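Local coordinates for annexin B22 (Schistosoma mansoni, PDB 4MDU), which binds acidic phospholipid membranes in a calcium-dependent manner, aggregates liposomes when calcium is present, and takes part in worm reproduction and host-parasite interaction, at residues 70-75 with 106-111. Numbering follows the deposited sequence.
Sequences ERQEIC and IVDTPY
Q72 reaches from the helix containing 70-75 to the carbonyl of I106, ahead of helix 109-122, where its NE2 donates a hydrogen bond of 2.7 Å to I106 O. The acceptor lies almost in the amide plane of Q72, but seen from the carbonyl the donor stands 63° above its plane, with an N-H...O angle of 152°. A bend at chi2 (-56°) brings CD alongside the D108 backbone, 3.6 Å from D108 N. The other branch of the amide, Q72 OE1, lies 3.8 Å from D108 CB; the two side chains cross at about a right angle. One turn further along the helix, C75 SG approaches the same carbonyl and meets I106 CG2 at 4.0 Å, which with the Q72 amide makes up the tightly packed part. On its buried side I106 also packs on L90 of helix 86-93 and L63 of helix 56-63. The contact lies at the junction of the first two predicted annexin repeats: 70-75 belongs to the all-helical first repeat, which 106-107 end, whereas D108 begins the second, leading into helix 109-122. D108, the residue before that helix, turns its carboxylate to S7, N68 and the backbone of E8, tying the N-terminal segment to the junction. Toward R71 the fit is looser. A water bridges the gap, accepting a long 3.3 Å bond from R71 NH2, and lies 2.7 Å from V107 O, to which it can donate, while R71 NE bonds to L105 O. Both Q72 and V107 are partly exposed, and the bond from CA to CB of V107 points away from 70-75.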
ATOM      1  N   GLU B  70     -17.739  28.660   9.834  1.00 31.78           N
ATOM      2  CA  GLU B  70     -18.343  29.095  11.086  1.00 35.60           C
ATOM      3  C   GLU B  70     -17.408  28.904  12.292  1.00 35.64           C
ATOM      4  O   GLU B  70     -17.324  29.772  13.166  1.00 32.84           O
ATOM      5  CB  GLU B  70     -19.681  28.405  11.302  1.00 33.81           C
ATOM      6  CG  GLU B  70     -20.701  28.753  10.232  1.00 36.53           C
ATOM      7  CD  GLU B  70     -21.884  27.796  10.207  1.00 41.97           C
ATOM      8  OE1 GLU B  70     -21.758  26.656  10.703  1.00 42.50           O
ATOM      9  OE2 GLU B  70     -22.942  28.189   9.683  1.00 41.23           O
ATOM     10  N   ARG B  71     -16.694  27.782  12.336  1.00 27.40           N
ATOM     11  CA  ARG B  71     -15.822  27.521  13.478  1.00 32.96           C
ATOM     12  C   ARG B  71     -14.787  28.643  13.569  1.00 38.45           C
ATOM     13  O   ARG B  71     -14.592  29.243  14.623  1.00 37.35           O
ATOM     14  CB  ARG B  71     -15.162  26.134  13.390  1.00 31.08           C
ATOM     15  CG  ARG B  71     -16.172  24.964  13.454  1.00 34.39           C
ATOM     16  CD  ARG B  71     -15.516  23.609  13.704  1.00 23.30           C
ATOM     17  NE  ARG B  71     -14.643  23.197  12.601  1.00 26.56           N
ATOM     18  CZ  ARG B  71     -15.043  22.489  11.549  1.00 30.47           C
ATOM     19  NH1 ARG B  71     -16.308  22.111  11.437  1.00 31.15           N
ATOM     20  NH2 ARG B  71     -14.178  22.156  10.603  1.00 34.35           N
ATOM     21  N   GLN B  72     -14.149  28.935  12.445  1.00 34.92           N
ATOM     22  CA  GLN B  72     -13.189  30.029  12.371  1.00 38.80           C
ATOM     23  C   GLN B  72     -13.842  31.364  12.714  1.00 39.63           C
ATOM     24  O   GLN B  72     -13.256  32.179  13.432  1.00 35.09           O
ATOM     25  CB  GLN B  72     -12.538  30.060  10.992  1.00 33.05           C
ATOM     26  CG  GLN B  72     -11.753  28.783  10.709  1.00 34.47           C
ATOM     27  CD  GLN B  72     -10.704  28.516  11.774  1.00 40.49           C
ATOM     28  OE1 GLN B  72      -9.758  29.276  11.917  1.00 43.87           O
ATOM     29  NE2 GLN B  72     -10.880  27.444  12.534  1.00 35.66           N
ATOM     30  N   GLU B  73     -15.064  31.581  12.231  1.00 31.97           N
ATOM     31  CA  GLU B  73     -15.811  32.759  12.656  1.00 31.42           C
ATOM     32  C   GLU B  73     -15.922  32.773  14.164  1.00 35.76           C
ATOM     33  O   GLU B  73     -15.877  33.832  14.786  1.00 39.91           O
ATOM     34  CB  GLU B  73     -17.203  32.770  12.051  1.00 41.48           C
ATOM     35  CG  GLU B  73     -17.242  33.179  10.611  1.00 48.40           C
ATOM     36  CD  GLU B  73     -17.882  34.531  10.441  1.00 70.02           C
ATOM     37  OE1 GLU B  73     -19.111  34.580  10.206  1.00 76.04           O
ATOM     38  OE2 GLU B  73     -17.161  35.546  10.560  1.00 74.74           O
ATOM     39  N   ILE B  74     -16.070  31.593  14.762  1.00 36.33           N
ATOM     40  CA  ILE B  74     -16.229  31.524  16.209  1.00 37.76           C
ATOM     41  C   ILE B  74     -14.915  31.844  16.918  1.00 41.01           C
ATOM     42  O   ILE B  74     -14.898  32.605  17.883  1.00 39.93           O
ATOM     43  CB  ILE B  74     -16.778  30.166  16.682  1.00 41.09           C
ATOM     44  CG1 ILE B  74     -18.183  29.948  16.120  1.00 41.64           C
ATOM     45  CG2 ILE B  74     -16.799  30.103  18.212  1.00 30.55           C
ATOM     46  CD1 ILE B  74     -18.765  28.597  16.459  1.00 36.55           C
ATOM     47  N   CYS B  75     -13.821  31.265  16.428  1.00 37.13           N
ATOM     48  CA  CYS B  75     -12.486  31.588  16.928  1.00 42.77           C
ATOM     49  C   CYS B  75     -12.280  33.103  16.998  1.00 42.79           C
ATOM     50  O   CYS B  75     -11.887  33.641  18.036  1.00 39.71           O
ATOM     51  CB  CYS B  75     -11.406  30.978  16.030  1.00 40.98           C
ATOM     52  SG  CYS B  75     -11.239  29.195  16.166  1.00 42.98           S
ATOM     53  N   ILE B 106     -10.834  22.968  15.528  1.00 26.04           N
ATOM     54  CA  ILE B 106     -10.856  24.445  15.570  1.00 37.14           C
ATOM     55  C   ILE B 106      -9.802  25.097  14.696  1.00 26.98           C
ATOM     56  O   ILE B 106      -9.718  26.318  14.644  1.00 33.53           O
ATOM     57  CB  ILE B 106     -10.684  25.101  16.974  1.00 32.08           C
ATOM     58  CG1 ILE B 106      -9.830  24.229  17.857  1.00 32.44           C
ATOM     59  CG2 ILE B 106     -12.033  25.576  17.568  1.00 27.93           C
ATOM     60  CD1 ILE B 106      -8.467  24.087  17.330  1.00 23.82           C
ATOM     61  N   VAL B 107      -8.982  24.284  14.048  1.00 29.02           N
ATOM     62  CA  VAL B 107      -7.976  24.790  13.138  1.00 34.45           C
ATOM     63  C   VAL B 107      -8.556  24.890  11.732  1.00 36.30           C
ATOM     64  O   VAL B 107      -9.318  24.021  11.313  1.00 32.03           O
ATOM     65  CB  VAL B 107      -6.728  23.897  13.177  1.00 36.40           C
ATOM     66  CG1 VAL B 107      -5.964  23.991  11.887  1.00 42.45           C
ATOM     67  CG2 VAL B 107      -5.857  24.297  14.370  1.00 36.99           C
ATOM     68  N   ASP B 108      -8.217  25.965  11.020  1.00 34.36           N
ATOM     69  CA  ASP B 108      -8.693  26.173   9.656  1.00 23.80           C
ATOM     70  C   ASP B 108      -8.385  24.927   8.832  1.00 23.52           C
ATOM     71  O   ASP B 108      -7.275  24.372   8.914  1.00 26.07           O
ATOM     72  CB  ASP B 108      -8.008  27.415   9.037  1.00 29.72           C
ATOM     73  CG  ASP B 108      -8.669  27.876   7.747  1.00 35.66           C
ATOM     74  OD1 ASP B 108      -9.863  27.548   7.524  1.00 31.89           O
ATOM     75  OD2 ASP B 108      -7.986  28.577   6.957  1.00 41.01           O
ATOM     76  N   THR B 109      -9.358  24.468   8.051  1.00 21.03           N
ATOM     77  CA  THR B 109      -9.176  23.235   7.276  1.00 23.83           C
ATOM     78  C   THR B 109      -7.811  23.116   6.591  1.00 29.29           C
ATOM     79  O   THR B 109      -7.140  22.103   6.742  1.00 27.20           O
ATOM     80  CB  THR B 109     -10.250  23.082   6.207  1.00 26.81           C
ATOM     81  OG1 THR B 109     -11.535  23.132   6.826  1.00 28.55           O
ATOM     82  CG2 THR B 109     -10.077  21.781   5.473  1.00 22.33           C
ATOM     83  N   PRO B 110      -7.405  24.145   5.817  1.00 31.40           N
ATOM     84  CA  PRO B 110      -6.112  24.037   5.133  1.00 29.66           C
ATOM     85  C   PRO B 110      -4.923  23.822   6.071  1.00 22.86           C
ATOM     86  O   PRO B 110      -4.015  23.076   5.711  1.00 23.12           O
ATOM     87  CB  PRO B 110      -5.985  25.376   4.373  1.00 33.89           C
ATOM     88  CG  PRO B 110      -7.070  26.262   4.923  1.00 30.36           C
ATOM     89  CD  PRO B 110      -8.156  25.345   5.401  1.00 23.00           C
ATOM     90  N   TYR B 111      -4.906  24.449   7.241  1.00 23.72           N
ATOM     91  CA  TYR B 111      -3.791  24.216   8.172  1.00 27.60           C
ATOM     92  C   TYR B 111      -3.844  22.778   8.697  1.00 28.14           C
ATOM     93  O   TYR B 111      -2.832  22.053   8.805  1.00 19.45           O
ATOM     94  CB  TYR B 111      -3.869  25.194   9.341  1.00 30.54           C
ATOM     95  CG  TYR B 111      -2.641  25.181  10.222  1.00 40.96           C
ATOM     96  CD1 TYR B 111      -2.574  24.381  11.355  1.00 40.98           C
ATOM     97  CD2 TYR B 111      -1.544  25.973   9.918  1.00 40.15           C
ATOM     98  CE1 TYR B 111      -1.447  24.375  12.162  1.00 41.78           C
ATOM     99  CE2 TYR B 111      -0.414  25.967  10.714  1.00 44.73           C
ATOM    100  CZ  TYR B 111      -0.371  25.167  11.833  1.00 45.07           C
ATOM    101  OH  TYR B 111       0.759  25.180  12.619  1.00 45.60           O
TER
HETATM  102  O   HOH W   1     -10.900  21.925  10.889  1.00 34.44           O